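Local coordinates for N-acetylmuramoyl-L-alanine amidase (Clostridium intestinale URNW, PDB 6SRT), which probably cleaves the amide bond between N-acetylmuramic acid and L-alanine in bacterial cell-wall peptidoglycan, as a zinc-dependent endolysin, at residues P56-I59 / D60-K64; H95-G98 / V99-R102; K142-K145 / D146-T150; E151-G154 / N155-F159. One frame throughout, in Å; residues are numbered along the deposited sequence. Where two conformers were deposited one is given.

Interaction 1 of 4, residues P56-I59 / D60-K64; sequences PQKI and DEIHK
I59 and H63, one helical turn apart, run alongside each other from the same side of the helix, and the isoleucine lays its CG2 methyl over one face of the imidazole. Followed outward, the histidine side chain begins beneath backbone oxygen: CB and CG both sit 3.5 Å from I59 O, the same carbonyl that takes the bond from H63 N. Further out the ring passes under the methyl, and CE1 is its nearest atom, 3.7 Å from I59 CG2. This CH-pi contact is offset toward the rim, 19° off the ring normal. At the tip the two nitrogens turn elsewhere in the structure, ND1 to the backbone amide of G72 and NE2 to a bound glycerol, while the ring of Y73 meets the imidazole edge-to-face. Helix 56-65 that carries these residues belongs to the amidase domain and runs in ordinary i to i+4 register, with D60 N to P56 O at 2.9 Å opening the series. On its outer side K58 reaches E61 in a salt bridge, NZ to OE2 3.1 Å. The lysine CG stands anti to the backbone N (chi1 -179°) and the chain then bends at chi2, which swings the amine round to the syn side of E61 OE2, 30° out of the carboxylate plane. D60 takes K64 NZ on OD2 at 3.0 Å, and its OD1 accepts from the backbone amide of I71.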
loop_
_atom_site.group_PDB
_atom_site.type_symbol
_atom_site.label_atom_id
_atom_site.label_comp_id
_atom_site.label_asym_id
_atom_site.label_seq_id
_atom_site.Cartn_x
_atom_site.Cartn_y
_atom_site.Cartn_z
ATOM N N PRO A 56 11.801 -2.231 3.574
ATOM C CA PRO A 56 11.217 -2.706 2.339
ATOM C C PRO A 56 11.951 -3.923 1.776
ATOM O O PRO A 56 11.329 -4.806 1.215
ATOM C CB PRO A 56 11.230 -1.461 1.403
ATOM C CG PRO A 56 12.255 -0.527 2.002
ATOM C CD PRO A 56 12.230 -0.819 3.474
ATOM N N GLN A 57 13.283 -3.978 1.971
ATOM C CA GLN A 57 14.032 -5.144 1.484
ATOM C C GLN A 57 13.633 -6.418 2.252
ATOM O O GLN A 57 13.568 -7.512 1.624
ATOM C CB GLN A 57 15.529 -4.893 1.592
ATOM C CG GLN A 57 16.052 -3.762 0.706
ATOM C CD GLN A 57 15.989 -2.377 1.300
ATOM O OE1 GLN A 57 15.417 -2.162 2.405
ATOM N NE2 GLN A 57 16.672 -1.426 0.646
ATOM N N LYS A 58 13.335 -6.328 3.550
ATOM C CA LYS A 58 12.871 -7.498 4.310
ATOM C C LYS A 58 11.520 -7.962 3.794
ATOM O O LYS A 58 11.282 -9.151 3.666
ATOM C CB LYS A 58 12.830 -7.194 5.808
ATOM C CG LYS A 58 12.386 -8.390 6.604
ATOM C CD LYS A 58 13.459 -9.471 6.690
ATOM C CE LYS A 58 13.244 -10.442 7.831
ATOM N NZ LYS A 58 14.178 -11.576 7.662
ATOM N N ILE A 59 10.607 -7.011 3.553
ATOM C CA ILE A 59 9.289 -7.391 2.976
ATOM C C ILE A 59 9.519 -8.111 1.638
ATOM O O ILE A 59 8.895 -9.121 1.371
ATOM C CB ILE A 59 8.396 -6.146 2.848
ATOM C CG1 ILE A 59 8.091 -5.572 4.234
ATOM C CG2 ILE A 59 7.155 -6.550 2.151
ATOM C CD1 ILE A 59 7.222 -4.334 4.196
ATOM N N ASP A 60 10.406 -7.552 0.822
ATOM C CA ASP A 60 10.687 -8.165 -0.490
ATOM C C ASP A 60 11.193 -9.601 -0.350
ATOM O O ASP A 60 10.720 -10.477 -1.120
ATOM C CB ASP A 60 11.706 -7.304 -1.188
ATOM C CG ASP A 60 12.045 -7.771 -2.571
ATOM O OD1 ASP A 60 11.198 -7.602 -3.461
ATOM O OD2 ASP A 60 13.167 -8.307 -2.768
ATOM N N GLU A 61 12.042 -9.841 0.641
ATOM C CA GLU A 61 12.551 -11.202 0.905
ATOM C C GLU A 61 11.388 -12.128 1.241
ATOM O O GLU A 61 11.316 -13.269 0.757
ATOM C CB GLU A 61 13.603 -11.174 1.998
ATOM C CG GLU A 61 14.045 -12.502 2.535
ATOM C CD GLU A 61 14.967 -12.277 3.750
ATOM O OE1 GLU A 61 15.821 -11.397 3.639
ATOM O OE2 GLU A 61 14.657 -12.797 4.812
ATOM N N ILE A 62 10.555 -11.715 2.181
ATOM C CA ILE A 62 9.386 -12.570 2.559
ATOM C C ILE A 62 8.467 -12.846 1.393
ATOM O O ILE A 62 7.994 -13.949 1.201
ATOM C CB ILE A 62 8.671 -11.912 3.756
ATOM C CG1 ILE A 62 9.603 -11.814 4.967
ATOM C CG2 ILE A 62 7.345 -12.624 4.067
ATOM C CD1 ILE A 62 9.020 -10.987 6.050
ATOM N N HIS A 63 8.137 -11.802 0.616
ATOM C CA HIS A 63 7.214 -12.002 -0.510
ATOM C C HIS A 63 7.825 -12.950 -1.542
ATOM O O HIS A 63 7.096 -13.717 -2.182
ATOM C CB HIS A 63 6.816 -10.632 -1.023
ATOM C CG HIS A 63 5.808 -9.966 -0.127
ATOM N ND1 HIS A 63 5.216 -8.764 -0.439
ATOM C CD2 HIS A 63 5.313 -10.319 1.075
ATOM C CE1 HIS A 63 4.424 -8.460 0.563
ATOM N NE2 HIS A 63 4.451 -9.364 1.505
ATOM N N LYS A 64 9.136 -12.874 -1.722
ATOM C CA LYS A 64 9.802 -13.851 -2.616
ATOM C C LYS A 64 9.686 -15.277 -2.074
ATOM O O LYS A 64 9.434 -16.243 -2.820
ATOM C CB LYS A 64 11.263 -13.522 -2.749
ATOM C CG LYS A 64 11.584 -12.416 -3.735
ATOM C CD LYS A 64 13.022 -11.919 -3.634
ATOM C CE LYS A 64 13.584 -11.181 -4.823
ATOM N NZ LYS A 64 12.730 -10.040 -5.144
HETATM O O HOH W 1 15.225 -8.587 -0.895
HETATM O O HOH W 2 13.266 -14.135 6.258
#

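Interaction 2 of 4, residues H95-G98 / V99-R102; sequences HAPG and VNAR
In the loop between strands 83-85 and 103-108 the chain makes a type II beta turn, A96 to V99, with P97 and G98 at its corners, and N100 reaches back to the backbone of H95 and A96. N100 OD1 accepts from two successive amides, H95 N at 3.0 Å and A96 N at 3.0 Å, both nearly straight, and the donors approach from opposite faces of the amide plane. The same oxygen lies over one face of the H95 imidazole, displaced toward the rim; H95 CD2 is 3.4 Å from N100 OD1, and ring and amide planes stand 75° apart. Beyond the turn, H95 ND1 bonds NE2 of zinc ligand H47, and H95 NE2 the A103 carbonyl. V99 N to A96 O, 3.0 Å, closes the turn. The V99 CG2 methyl packs on A96 CB at 3.6 Å; with CG1 anti to the carbonyl carbon (chi1 -64°), CG2 is left facing the alanine. At the second corner, the positive phi of G98 (105°) would press a CB against the preceding carbonyl oxygen. Two N-H groups on one oxygen fix this backbone, so N100 probably helps hold H95, a second-shell partner of H47, in place.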
loop_
_atom_site.group_PDB
_atom_site.type_symbol
_atom_site.label_atom_id
_atom_site.label_comp_id
_atom_site.label_asym_id
_atom_site.label_seq_id
_atom_site.Cartn_x
_atom_site.Cartn_y
_atom_site.Cartn_z
ATOM N N HIS A 95 -0.681 -8.257 -3.517
ATOM C CA HIS A 95 -1.182 -7.817 -2.197
ATOM C C HIS A 95 -2.618 -8.217 -1.939
ATOM O O HIS A 95 -2.957 -8.325 -0.743
ATOM C CB HIS A 95 -0.936 -6.336 -1.953
ATOM C CG HIS A 95 -1.746 -5.451 -2.869
ATOM N ND1 HIS A 95 -3.005 -5.005 -2.583
ATOM C CD2 HIS A 95 -1.474 -5.053 -4.139
ATOM C CE1 HIS A 95 -3.469 -4.357 -3.632
ATOM N NE2 HIS A 95 -2.549 -4.352 -4.592
ATOM N N ALA A 96 -3.463 -8.458 -2.940
ATOM C CA ALA A 96 -4.897 -8.777 -2.703
ATOM C C ALA A 96 -5.354 -9.663 -3.871
ATOM O O ALA A 96 -5.897 -9.158 -4.846
ATOM C CB ALA A 96 -5.734 -7.564 -2.557
ATOM N N PRO A 97 -5.050 -10.990 -3.821
ATOM C CA PRO A 97 -5.444 -11.863 -4.911
ATOM C C PRO A 97 -6.942 -11.689 -5.249
ATOM O O PRO A 97 -7.806 -11.690 -4.379
ATOM C CB PRO A 97 -5.123 -13.259 -4.423
ATOM C CG PRO A 97 -4.019 -13.036 -3.397
ATOM C CD PRO A 97 -4.396 -11.722 -2.740
ATOM N N GLY A 98 -7.207 -11.527 -6.526
ATOM C CA GLY A 98 -8.522 -11.278 -7.070
ATOM C C GLY A 98 -8.731 -9.865 -7.500
ATOM O O GLY A 98 -9.516 -9.677 -8.442
ATOM N N VAL A 99 -7.984 -8.904 -6.918
ATOM C CA VAL A 99 -8.083 -7.505 -7.414
ATOM C C VAL A 99 -6.688 -6.935 -7.717
ATOM O O VAL A 99 -6.561 -5.732 -7.920
ATOM C CB VAL A 99 -8.831 -6.587 -6.402
ATOM C CG1 VAL A 99 -10.277 -7.038 -6.253
ATOM C CG2 VAL A 99 -8.115 -6.463 -5.052
ATOM N N ASN A 100 -5.668 -7.780 -7.824
ATOM C CA ASN A 100 -4.333 -7.244 -8.026
ATOM C C ASN A 100 -4.200 -6.489 -9.331
ATOM O O ASN A 100 -3.527 -5.458 -9.385
ATOM C CB ASN A 100 -3.292 -8.353 -7.966
ATOM C CG ASN A 100 -2.842 -8.714 -6.552
ATOM O OD1 ASN A 100 -2.565 -7.813 -5.765
ATOM N ND2 ASN A 100 -2.716 -10.019 -6.294
ATOM N N ALA A 101 -4.891 -6.886 -10.395
ATOM C CA ALA A 101 -4.764 -6.197 -11.686
ATOM C C ALA A 101 -5.446 -4.848 -11.676
ATOM O O ALA A 101 -5.257 -4.088 -12.638
ATOM C CB ALA A 101 -5.283 -7.070 -12.809
ATOM N N ARG A 102 -6.242 -4.542 -10.666
ATOM C CA ARG A 102 -7.037 -3.301 -10.599
ATOM C C ARG A 102 -6.755 -2.468 -9.333
ATOM O O ARG A 102 -7.425 -1.437 -9.172
ATOM C CB ARG A 102 -8.538 -3.606 -10.731
ATOM C CG ARG A 102 -9.110 -4.310 -9.512
ATOM C CD ARG A 102 -10.588 -4.545 -9.664
ATOM N NE ARG A 102 -11.435 -3.383 -9.494
ATOM C CZ ARG A 102 -12.739 -3.434 -9.278
ATOM N NH1 ARG A 102 -13.341 -4.601 -9.249
ATOM N NH2 ARG A 102 -13.437 -2.330 -9.108
#

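Interaction 3 of 4, residues K142-K145 / D146-T150; sequences KRHK and DVRQT. With ZN (zinc ion), chain B; PO4 (phosphate ion), chain F.
R143 and D146 are joined by a bidentate salt bridge where edge strand 140-143 of the amidase sheet gives way to the loop that bears zinc ligand H144. R143 grips D146 side-on, NE to OD2 at 3.0 Å and NH2 to OD1 at 2.8 Å, although the guanidinium and carboxylate planes are turned 43° apart. Hydrogen bonds reinforce the turn: R143 N also donates to D146 OD2, from the same face as NE, and D146 N returns a bond to R143 O. The H144 carbonyl receives both V147 N and R148 N. An apolar CH-pi contact covers the H144 ring, where T150 CG2 sits over the centre of one face, 3.6 Å from the centroid. The threonine hydroxyl instead holds the backbone N of C152, another zinc ligand. Metal coordination comes from H144 ND1, 1.9 Å from zinc, with H47 and C152 among the remaining ligands. With its CG anti to the backbone N (chi1 -172°), the imidazole presents its other nitrogen to a phosphate ion, probably from the crystallisation liquor. R148 shares this anion and lies with its guanidinium nearly coplanar with the ring: phosphate O2 takes H144 NE2 at 2.7 Å and R148 NE at 2.8 Å.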
loop_
_atom_site.group_PDB
_atom_site.type_symbol
_atom_site.label_atom_id
_atom_site.label_comp_id
_atom_site.label_asym_id
_atom_site.label_seq_id
_atom_site.Cartn_x
_atom_site.Cartn_y
_atom_site.Cartn_z
ATOM N N LYS A 142 -10.481 0.959 -0.318
ATOM C CA LYS A 142 -10.875 -0.259 0.385
ATOM C C LYS A 142 -9.824 -0.727 1.365
ATOM O O LYS A 142 -8.627 -0.495 1.173
ATOM C CB LYS A 142 -11.145 -1.434 -0.574
ATOM C CG LYS A 142 -12.327 -1.237 -1.523
ATOM C CD LYS A 142 -13.618 -1.524 -0.776
ATOM C CE LYS A 142 -14.931 -0.906 -1.264
ATOM N NZ LYS A 142 -14.951 -1.061 -2.699
ATOM N N ARG A 143 -10.243 -1.368 2.429
ATOM C CA ARG A 143 -9.344 -2.094 3.310
ATOM C C ARG A 143 -9.089 -3.489 2.714
ATOM O O ARG A 143 -9.989 -4.047 2.032
ATOM C CB ARG A 143 -10.000 -2.290 4.666
ATOM C CG ARG A 143 -10.288 -0.964 5.355
ATOM C CD ARG A 143 -11.097 -1.105 6.586
ATOM N NE ARG A 143 -12.406 -1.515 6.182
ATOM C CZ ARG A 143 -13.414 -1.713 7.031
ATOM N NH1 ARG A 143 -13.284 -1.416 8.313
ATOM N NH2 ARG A 143 -14.533 -2.234 6.556
ATOM N N HIS A 144 -7.953 -4.108 3.039
ATOM C CA HIS A 144 -7.745 -5.515 2.601
ATOM C C HIS A 144 -8.941 -6.398 3.008
ATOM O O HIS A 144 -9.433 -7.186 2.214
ATOM C CB HIS A 144 -6.404 -6.004 3.112
ATOM C CG HIS A 144 -5.964 -7.350 2.584
ATOM N ND1 HIS A 144 -4.756 -7.884 3.041
ATOM C CD2 HIS A 144 -6.540 -8.214 1.725
ATOM C CE1 HIS A 144 -4.670 -9.088 2.438
ATOM N NE2 HIS A 144 -5.733 -9.301 1.633
ATOM N N LYS A 145 -9.427 -6.217 4.237
ATOM C CA LYS A 145 -10.538 -7.054 4.764
ATOM C C LYS A 145 -11.858 -6.806 4.008
ATOM O O LYS A 145 -12.761 -7.641 4.157
ATOM C CB LYS A 145 -10.756 -6.799 6.247
ATOM C CG LYS A 145 -11.156 -5.376 6.605
ATOM C CD LYS A 145 -11.645 -5.195 7.966
ATOM C CE LYS A 145 -10.613 -5.398 9.002
ATOM N NZ LYS A 145 -11.138 -4.973 10.346
ATOM N N ASP A 146 -11.955 -5.755 3.188
ATOM C CA ASP A 146 -13.161 -5.481 2.372
ATOM C C ASP A 146 -13.139 -6.336 1.112
ATOM O O ASP A 146 -14.168 -6.396 0.430
ATOM C CB ASP A 146 -13.310 -3.991 2.038
ATOM C CG ASP A 146 -13.509 -3.112 3.246
ATOM O OD1 ASP A 146 -14.255 -3.556 4.151
ATOM O OD2 ASP A 146 -12.954 -2.016 3.244
ATOM N N VAL A 147 -11.990 -6.868 0.704
ATOM C CA VAL A 147 -11.857 -7.621 -0.564
ATOM C C VAL A 147 -11.496 -9.065 -0.351
ATOM O O VAL A 147 -11.642 -9.869 -1.285
ATOM C CB VAL A 147 -10.943 -6.920 -1.584
ATOM C CG1 VAL A 147 -11.517 -5.579 -1.950
ATOM C CG2 VAL A 147 -9.530 -6.744 -1.102
ATOM N N ARG A 148 -10.990 -9.405 0.836
ATOM C CA ARG A 148 -10.528 -10.757 1.190
ATOM C C ARG A 148 -10.815 -11.008 2.677
ATOM O O ARG A 148 -10.992 -10.077 3.408
ATOM C CB ARG A 148 -9.048 -10.996 0.980
ATOM C CG ARG A 148 -8.619 -10.683 -0.415
ATOM C CD ARG A 148 -8.771 -11.868 -1.288
ATOM N NE ARG A 148 -7.743 -12.833 -0.890
ATOM C CZ ARG A 148 -7.608 -13.987 -1.433
ATOM N NH1 ARG A 148 -6.706 -14.838 -1.045
ATOM N NH2 ARG A 148 -8.438 -14.320 -2.387
ATOM N N GLN A 149 -10.859 -12.273 3.072
ATOM C CA GLN A 149 -11.037 -12.662 4.470
ATOM C C GLN A 149 -9.689 -12.509 5.189
ATOM O O GLN A 149 -8.766 -13.308 4.981
ATOM C CB GLN A 149 -11.609 -14.066 4.595
ATOM C CG GLN A 149 -11.791 -14.488 6.046
ATOM C CD GLN A 149 -12.241 -15.932 6.136
ATOM O OE1 GLN A 149 -12.864 -16.500 5.225
ATOM N NE2 GLN A 149 -11.899 -16.554 7.251
ATOM N N THR A 150 -9.560 -11.484 6.031
ATOM C CA THR A 150 -8.331 -11.141 6.759
ATOM C C THR A 150 -8.716 -10.137 7.815
ATOM O O THR A 150 -9.725 -9.427 7.701
ATOM C CB THR A 150 -7.269 -10.592 5.809
ATOM O OG1 THR A 150 -6.123 -10.291 6.606
ATOM C CG2 THR A 150 -7.705 -9.383 4.976
HETATM ZN ZN ZN B . -3.266 -6.904 3.827
HETATM P P PO4 F . -4.773 -12.686 1.367
HETATM O O1 PO4 F . -5.380 -13.078 2.710
HETATM O O2 PO4 F . -5.648 -11.814 0.714
HETATM O O3 PO4 F . -4.436 -13.896 0.575
HETATM O O4 PO4 F . -3.438 -11.962 1.619
HETATM O O HOH W 3 -12.685 -9.983 5.921
#

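Interaction 4 of 4, residues E151-G154 / N155-F159; sequences ECPG and NNFPF. With ZN (zinc ion), chain B.
The packing of P153 against F157 is a local, buried contact across a type I beta turn, G154 to F157, in the loop that leads from zinc ligand C152 to helix 159-165 of the amidase fold. One backbone bond closes the turn, F157 N to G154 O at 3.0 Å; the donor stands above the carbonyl plane, 55° out of it. G154 enters the turn with a positive phi, at which a CB would be jammed against the preceding carbonyl oxygen. The proline, itself reached through a cis peptide bond, crosses the phenylalanine at about a right angle. Its CB lies over one ring face in a CH-pi contact, 23° off the normal and displaced toward the rim, while P158 CD covers the opposite face, so two prolines sandwich the ring. The phenylalanine CG is anti to the backbone N (chi1 -172°), which carries the ring back over P153 while F157 CB rests 3.4 Å from P153 O. The F157 side chain also touches F112. Just before the turn, G154 N bonds back to E151 O at 2.8 Å, round the residue whose sulfur binds the metal, C152 SG to zinc 2.3 Å. Within the turn, N155 N is bonded to N113 OD1. P153 CG meets F157 CD2 at 3.7 Å.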
loop_
_atom_site.group_PDB
_atom_site.type_symbol
_atom_site.label_atom_id
_atom_site.label_comp_id
_atom_site.label_asym_id
_atom_site.label_seq_id
_atom_site.Cartn_x
_atom_site.Cartn_y
_atom_site.Cartn_z
ATOM N N GLU A 151 -7.890 -10.001 8.822
ATOM C CA GLU A 151 -8.021 -8.873 9.795
ATOM C C GLU A 151 -7.268 -7.661 9.264
ATOM O O GLU A 151 -7.438 -6.557 9.834
ATOM C CB GLU A 151 -7.437 -9.300 11.131
ATOM C CG GLU A 151 -8.120 -10.494 11.791
ATOM C CD GLU A 151 -7.915 -10.599 13.309
ATOM O OE1 GLU A 151 -6.765 -10.670 13.710
ATOM O OE2 GLU A 151 -8.903 -10.633 14.038
ATOM N N CYS A 152 -6.396 -7.778 8.268
ATOM C CA CYS A 152 -5.633 -6.648 7.734
ATOM C C CYS A 152 -6.605 -5.605 7.194
ATOM O O CYS A 152 -7.574 -5.967 6.481
ATOM C CB CYS A 152 -4.734 -7.171 6.664
ATOM S SG CYS A 152 -3.866 -5.877 5.758
ATOM N N PRO A 153 -6.443 -4.287 7.456
ATOM C CA PRO A 153 -5.242 -3.611 8.036
ATOM C C PRO A 153 -5.300 -3.322 9.531
ATOM O O PRO A 153 -4.615 -2.401 9.971
ATOM C CB PRO A 153 -5.232 -2.345 7.201
ATOM C CG PRO A 153 -6.664 -1.998 7.071
ATOM C CD PRO A 153 -7.316 -3.320 6.793
ATOM N N GLY A 154 -6.082 -4.124 10.260
ATOM C CA GLY A 154 -6.104 -4.029 11.714
ATOM C C GLY A 154 -7.224 -3.158 12.235
ATOM O O GLY A 154 -7.668 -2.204 11.588
ATOM N N ASN A 155 -7.684 -3.477 13.443
ATOM C CA ASN A 155 -8.920 -2.872 13.968
ATOM C C ASN A 155 -8.849 -1.384 14.078
ATOM O O ASN A 155 -9.881 -0.703 13.924
ATOM C CB ASN A 155 -9.203 -3.472 15.325
ATOM C CG ASN A 155 -9.490 -4.949 15.309
ATOM O OD1 ASN A 155 -10.060 -5.414 14.331
ATOM N ND2 ASN A 155 -9.250 -5.648 16.425
ATOM N N ASN A 156 -7.684 -0.877 14.464
ATOM C CA ASN A 156 -7.502 0.561 14.690
ATOM C C ASN A 156 -7.143 1.339 13.435
ATOM O O ASN A 156 -6.960 2.542 13.532
ATOM C CB ASN A 156 -6.428 0.804 15.737
ATOM C CG ASN A 156 -6.660 0.156 17.098
ATOM O OD1 ASN A 156 -5.661 -0.252 17.770
ATOM N ND2 ASN A 156 -7.902 0.028 17.487
ATOM N N PHE A 157 -7.012 0.684 12.288
ATOM C CA PHE A 157 -6.579 1.439 11.066
ATOM C C PHE A 157 -7.641 2.501 10.792
ATOM O O PHE A 157 -8.831 2.182 10.840
ATOM C CB PHE A 157 -6.439 0.456 9.901
ATOM C CG PHE A 157 -5.815 1.144 8.729
ATOM C CD1 PHE A 157 -4.450 1.277 8.637
ATOM C CD2 PHE A 157 -6.587 1.604 7.665
ATOM C CE1 PHE A 157 -3.877 1.936 7.551
ATOM C CE2 PHE A 157 -6.005 2.266 6.617
ATOM C CZ PHE A 157 -4.648 2.416 6.536
ATOM N N PRO A 158 -7.235 3.767 10.589
ATOM C CA PRO A 158 -8.189 4.884 10.616
ATOM C C PRO A 158 -8.873 5.132 9.274
ATOM O O PRO A 158 -8.781 6.181 8.650
ATOM C CB PRO A 158 -7.293 6.012 11.093
ATOM C CG PRO A 158 -6.026 5.747 10.367
ATOM C CD PRO A 158 -5.823 4.239 10.503
ATOM N N PHE A 159 -9.499 4.069 8.791
ATOM C CA PHE A 159 -10.105 4.077 7.435
ATOM C C PHE A 159 -11.170 5.150 7.236
ATOM O O PHE A 159 -11.163 5.832 6.223
ATOM C CB PHE A 159 -10.667 2.693 7.092
ATOM C CG PHE A 159 -11.215 2.494 5.704
ATOM C CD1 PHE A 159 -10.434 2.638 4.578
ATOM C CD2 PHE A 159 -12.501 2.079 5.539
ATOM C CE1 PHE A 159 -10.974 2.424 3.319
ATOM C CE2 PHE A 159 -13.046 1.857 4.297
ATOM C CZ PHE A 159 -12.276 2.004 3.179
HETATM ZN ZN ZN B . -3.266 -6.904 3.827
#

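The four contacts follow one another along the chain without nesting: interactions 3 and 4 bind the zinc, interaction 2 adjoins it through H95, and interaction 1 lies further off. Interactions 3 and 4 are consecutive, with centres about 10 Å apart; they lead from edge strand 140-143 to helix 159-165 and supply H144 and C152 to the metal. Interaction 2, in the loop before strand 103-108, lies about 11 Å from interaction 3 between centres and touches it, A96 against V147 and P97 against R148. Interaction 1, on helix 56-65, stands about 18 to 22 Å from the others between centres. All are set round one mixed sheet, consistent with a zinc-dependent amidase site.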